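Local coordinates for protein polysaccharide deacetylase (Streptococcus pyogenes, PDB 6DQ3) that removes N-acetyl groups from the cell wall linkage unit of streptococcal rhamnopolysaccharides, as a zinc metalloenzyme of the carbohydrate esterase 4 family, at residues A[217-221]-A[222-226]; A[41-44]-A[45-49]. All coordinates share one frame; numbering follows the deposited sequence.

Interaction 1: residues A[217-221]-A[222-226]; sequences PNMSP and ENLLQ
S220 meets N223 at the start of a helix through its hydroxyl, where OG accepts the backbone N-H of N223 at 3.1 Å with an N-H...O angle of 154°. The serine torsion makes this possible: chi1 of 78° sets OG between its own backbone N and carbonyl carbon, turned onto the first turn. The S220 carbonyl oxygen accepts L224 N at 2.9 Å. One turn of regular bonding follows, from L225 N to P221 O at 3.1 Å, and the branch CD2 of L225 also lies against that carbonyl oxygen.

The N223 amide stays beside the hydroxyl without bonding to it, the angle at ND2 being unfavourable. Instead ND2 donates a hydrogen bond to a water at 2.8 Å, which also accepts from S220 N and donates to N218 O. The water thus ties the incoming loop to the helix edge. On the loop just before the cap, M219 crosses L224 at about a right angle, and the extended methionine brings CE to 4.0 Å from L224 CD1.

Further out, P221 rests on L36 and Q39 of helix 34-46, L224 on Q40 of the same helix, and N223 O accepts from the T227 hydroxyl. The N223 side chain makes no direct return bond to S220 N. With proline in the first helical position and the backbone N-H of the third helical residue bonded to the serine hydroxyl, this is a classic serine N-cap with a water beside it, and not a capping box.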
loop_
_atom_site.group_PDB
_atom_site.type_symbol
_atom_site.label_atom_id
_atom_site.label_comp_id
_atom_site.label_asym_id
_atom_site.label_seq_id
_atom_site.Cartn_x
_atom_site.Cartn_y
_atom_site.Cartn_z
ATOM N N PRO A 217 7.549 12.419 7.683
ATOM C CA PRO A 217 9.020 12.325 7.764
ATOM C C PRO A 217 9.566 12.636 9.145
ATOM O O PRO A 217 10.669 12.182 9.479
ATOM C CB PRO A 217 9.510 13.348 6.727
ATOM C CG PRO A 217 8.331 13.628 5.853
ATOM C CD PRO A 217 7.110 13.444 6.720
ATOM N N ASN A 218 8.839 13.407 9.952
ATOM C CA ASN A 218 9.260 13.739 11.308
ATOM C C ASN A 218 8.895 12.658 12.318
ATOM O O ASN A 218 9.082 12.869 13.521
ATOM C CB ASN A 218 8.640 15.078 11.735
ATOM C CG ASN A 218 7.114 15.081 11.654
ATOM O OD1 ASN A 218 6.461 14.058 11.863
ATOM N ND2 ASN A 218 6.542 16.241 11.350
ATOM N N MET A 219 8.410 11.508 11.856
ATOM C CA MET A 219 7.754 10.523 12.715
ATOM C C MET A 219 8.793 9.606 13.348
ATOM O O MET A 219 9.281 8.667 12.716
ATOM C CB MET A 219 6.745 9.725 11.896
ATOM C CG MET A 219 5.527 9.236 12.651
ATOM S SD MET A 219 4.174 8.853 11.517
ATOM C CE MET A 219 2.797 8.714 12.655
ATOM N N SER A 220 9.114 9.862 14.615
ATOM C CA SER A 220 10.059 9.021 15.332
ATOM C C SER A 220 9.488 7.610 15.491
ATOM O O SER A 220 8.270 7.430 15.587
ATOM C CB SER A 220 10.366 9.612 16.708
ATOM O OG SER A 220 9.307 9.348 17.617
ATOM N N PRO A 221 10.347 6.587 15.523
ATOM C CA PRO A 221 9.835 5.221 15.741
ATOM C C PRO A 221 8.971 5.100 16.986
ATOM O O PRO A 221 7.920 4.450 16.947
ATOM C CB PRO A 221 11.116 4.378 15.841
ATOM C CG PRO A 221 12.118 5.137 15.023
ATOM C CD PRO A 221 11.798 6.602 15.250
ATOM N N GLU A 222 9.387 5.716 18.095
ATOM C CA GLU A 222 8.573 5.681 19.307
ATOM C C GLU A 222 7.177 6.238 19.049
ATOM O O GLU A 222 6.175 5.653 19.482
ATOM C CB GLU A 222 9.276 6.468 20.413
ATOM C CG GLU A 222 8.614 6.393 21.777
ATOM C CD GLU A 222 9.408 7.121 22.852
ATOM O OE1 GLU A 222 10.655 7.033 22.844
ATOM O OE2 GLU A 222 8.781 7.786 23.704
ATOM N N ASN A 223 7.083 7.358 18.331
ATOM C CA ASN A 223 5.781 7.984 18.135
ATOM C C ASN A 223 4.941 7.208 17.125
ATOM O O ASN A 223 3.719 7.099 17.281
ATOM C CB ASN A 223 5.962 9.438 17.706
ATOM C CG ASN A 223 6.331 10.339 18.868
ATOM O OD1 ASN A 223 5.822 10.180 19.979
ATOM N ND2 ASN A 223 7.225 11.285 18.620
ATOM N N LEU A 224 5.574 6.649 16.093
ATOM C CA LEU A 224 4.834 5.825 15.143
ATOM C C LEU A 224 4.163 4.649 15.846
ATOM O O LEU A 224 2.971 4.389 15.642
ATOM C CB LEU A 224 5.765 5.327 14.043
ATOM C CG LEU A 224 5.151 4.359 13.031
ATOM C CD1 LEU A 224 3.881 4.905 12.414
ATOM C CD2 LEU A 224 6.190 4.026 11.960
ATOM N N LEU A 225 4.916 3.930 16.678
ATOM C CA LEU A 225 4.375 2.756 17.358
ATOM C C LEU A 225 3.213 3.127 18.275
ATOM O O LEU A 225 2.222 2.392 18.359
ATOM C CB LEU A 225 5.489 2.069 18.143
ATOM C CG LEU A 225 6.348 1.019 17.437
ATOM C CD1 LEU A 225 5.518 -0.252 17.248
ATOM C CD2 LEU A 225 6.896 1.495 16.110
ATOM N N GLN A 226 3.318 4.254 18.983
ATOM C CA GLN A 226 2.201 4.712 19.798
ATOM C C GLN A 226 0.979 5.003 18.937
ATOM O O GLN A 226 -0.154 4.747 19.360
ATOM C CB GLN A 226 2.606 5.954 20.593
ATOM C CG GLN A 226 3.630 5.668 21.688
ATOM C CD GLN A 226 4.010 6.906 22.481
ATOM O OE1 GLN A 226 3.205 7.827 22.643
ATOM N NE2 GLN A 226 5.243 6.937 22.972
HETATM O O HOH W 1 7.801 12.133 16.055
#

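Interaction 2: residues A[41-44]-A[45-49]; sequences LQKM and KDEGY
L41 O accepts the N-H of K45 at 2.9 Å, the shortest of the polar bonds joining 41-44 to 45-49, and with the bond from D46 N to Q42 O it continues the regular ladder of helix 34-46. The next rung, E47 N to K43 O, is the last of this kind. M44 O then receives Y49 N, five residues on, at 3.0 Å, while G48 N turns back to K45 O. These two bonds, with positive phi at G48, form a Schellman motif that ends the helix.

The reversal brings Y49 back beside M44. Its ring presents an edge to the M44 carbonyl, with CD1 3.5 Å from M44 O in the ring plane. Over the face, at a distance, stands the methionine sulfur: SD lies 5.5 Å from the ring centroid and 19° off the normal, a Met-aromatic contact. The CB atoms of the two residues also touch.

Along the outer flank, D46 curls its carboxylate back over its own helix, CG anti to the carbonyl carbon (chi1 -72°), so that OD2 comes to 4.0 Å from Q42 CG. The Q42 amide and this carboxylate are turned 67° apart. E47 CG, set anti to its carbonyl carbon, lies against K43 O, and the bend at chi2 then carries the carboxylate onward. Its OE2 lies 4.5 Å from K43 NZ, too far for a salt bridge, whereas OE1 is paired with K70.

Inward, M44 packs on L12 and Y14 of strand 8-14 and on F51 of strand 50-51, the strand entered just after Y49. Helix 221-228 provides further cover, with M228 against Y49, placing the helix end between sheet and C-terminal helix.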
loop_
_atom_site.group_PDB
_atom_site.type_symbol
_atom_site.label_atom_id
_atom_site.label_comp_id
_atom_site.label_asym_id
_atom_site.label_seq_id
_atom_site.Cartn_x
_atom_site.Cartn_y
_atom_site.Cartn_z
ATOM N N LEU A 41 11.190 0.041 11.048
ATOM C CA LEU A 41 11.013 -1.400 10.926
ATOM C C LEU A 41 11.689 -2.136 12.075
ATOM O O LEU A 41 11.139 -3.110 12.604
ATOM C CB LEU A 41 11.566 -1.898 9.597
ATOM C CG LEU A 41 10.769 -1.623 8.330
ATOM C CD1 LEU A 41 11.461 -2.316 7.164
ATOM C CD2 LEU A 41 9.336 -2.092 8.465
ATOM N N GLN A 42 12.897 -1.709 12.456
ATOM C CA GLN A 42 13.570 -2.319 13.592
ATOM C C GLN A 42 12.679 -2.307 14.829
ATOM O O GLN A 42 12.566 -3.312 15.538
ATOM C CB GLN A 42 14.883 -1.590 13.873
ATOM C CG GLN A 42 15.655 -2.135 15.060
ATOM C CD GLN A 42 16.853 -1.271 15.413
ATOM O OE1 GLN A 42 16.953 -0.124 14.978
ATOM N NE2 GLN A 42 17.768 -1.817 16.203
ATOM N N LYS A 43 12.032 -1.169 15.099
ATOM C CA LYS A 43 11.203 -1.056 16.295
ATOM C C LYS A 43 9.952 -1.924 16.187
ATOM O O LYS A 43 9.531 -2.537 17.176
ATOM C CB LYS A 43 10.837 0.409 16.530
ATOM C CG LYS A 43 10.128 0.690 17.840
ATOM C CD LYS A 43 11.043 0.546 19.043
ATOM C CE LYS A 43 10.231 0.610 20.325
ATOM N NZ LYS A 43 11.088 0.780 21.531
ATOM N N MET A 44 9.345 -1.994 15.000
ATOM C CA MET A 44 8.210 -2.894 14.816
ATOM C C MET A 44 8.624 -4.343 15.040
ATOM O O MET A 44 7.895 -5.114 15.676
ATOM C CB MET A 44 7.618 -2.724 13.419
ATOM C CG MET A 44 6.916 -1.397 13.197
ATOM S SD MET A 44 6.199 -1.280 11.551
ATOM C CE MET A 44 6.805 0.328 11.038
ATOM N N LYS A 45 9.792 -4.733 14.524
ATOM C CA LYS A 45 10.253 -6.107 14.685
ATOM C C LYS A 45 10.504 -6.424 16.154
ATOM O O LYS A 45 10.075 -7.470 16.659
ATOM C CB LYS A 45 11.520 -6.326 13.856
ATOM C CG LYS A 45 11.842 -7.789 13.561
ATOM C CD LYS A 45 10.876 -8.354 12.520
ATOM C CE LYS A 45 11.247 -9.770 12.088
ATOM N NZ LYS A 45 10.273 -10.304 11.089
ATOM N N ASP A 46 11.188 -5.519 16.860
ATOM C CA ASP A 46 11.475 -5.731 18.274
ATOM C C ASP A 46 10.192 -5.847 19.091
ATOM O O ASP A 46 10.136 -6.602 20.071
ATOM C CB ASP A 46 12.339 -4.585 18.806
ATOM C CG ASP A 46 13.772 -4.636 18.294
ATOM O OD1 ASP A 46 14.151 -5.644 17.663
ATOM O OD2 ASP A 46 14.522 -3.663 18.530
ATOM N N GLU A 47 9.163 -5.090 18.718
ATOM C CA GLU A 47 7.870 -5.147 19.389
ATOM C C GLU A 47 7.045 -6.356 18.973
ATOM O O GLU A 47 5.904 -6.494 19.432
ATOM C CB GLU A 47 7.091 -3.860 19.111
ATOM C CG GLU A 47 7.612 -2.657 19.885
ATOM C CD GLU A 47 7.210 -2.701 21.347
ATOM O OE1 GLU A 47 6.005 -2.879 21.617
ATOM O OE2 GLU A 47 8.093 -2.571 22.221
ATOM N N GLY A 48 7.585 -7.225 18.124
ATOM C CA GLY A 48 6.906 -8.449 17.763
ATOM C C GLY A 48 5.830 -8.313 16.716
ATOM O O GLY A 48 4.927 -9.153 16.671
ATOM N N TYR A 49 5.898 -7.294 15.860
ATOM C CA TYR A 49 4.868 -7.108 14.852
ATOM C C TYR A 49 4.945 -8.191 13.781
ATOM O O TYR A 49 6.030 -8.599 13.357
ATOM C CB TYR A 49 4.982 -5.724 14.206
ATOM C CG TYR A 49 4.117 -4.683 14.881
ATOM C CD1 TYR A 49 4.596 -3.956 15.959
ATOM C CD2 TYR A 49 2.811 -4.444 14.457
ATOM C CE1 TYR A 49 3.816 -3.014 16.594
ATOM C CE2 TYR A 49 2.015 -3.496 15.088
ATOM C CZ TYR A 49 2.523 -2.786 16.159
ATOM O OH TYR A 49 1.749 -1.844 16.801
#

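A capped beginning and a Schellman ending meet here, though far apart in sequence: the centres of interactions 1 and 2 are about 12 Å apart. L225 CD1 approaches Y49 CE1 to 3.3 Å, and L225 CD2 reaches K43 CG at 3.8 Å. L224 CD2 lies 3.9 Å from M44 CE, and P221 CB 4.0 Å from K43 CB. Helix 221-228 is thereby seated on helix 34-46. Both contacts are centred about 19 Å from the middle of the chain, and neither supplies a ligand of the zinc bound by D78, H133 and H137, the metal triad expected for this family. They join two outer helices of the deacetylase scaffold.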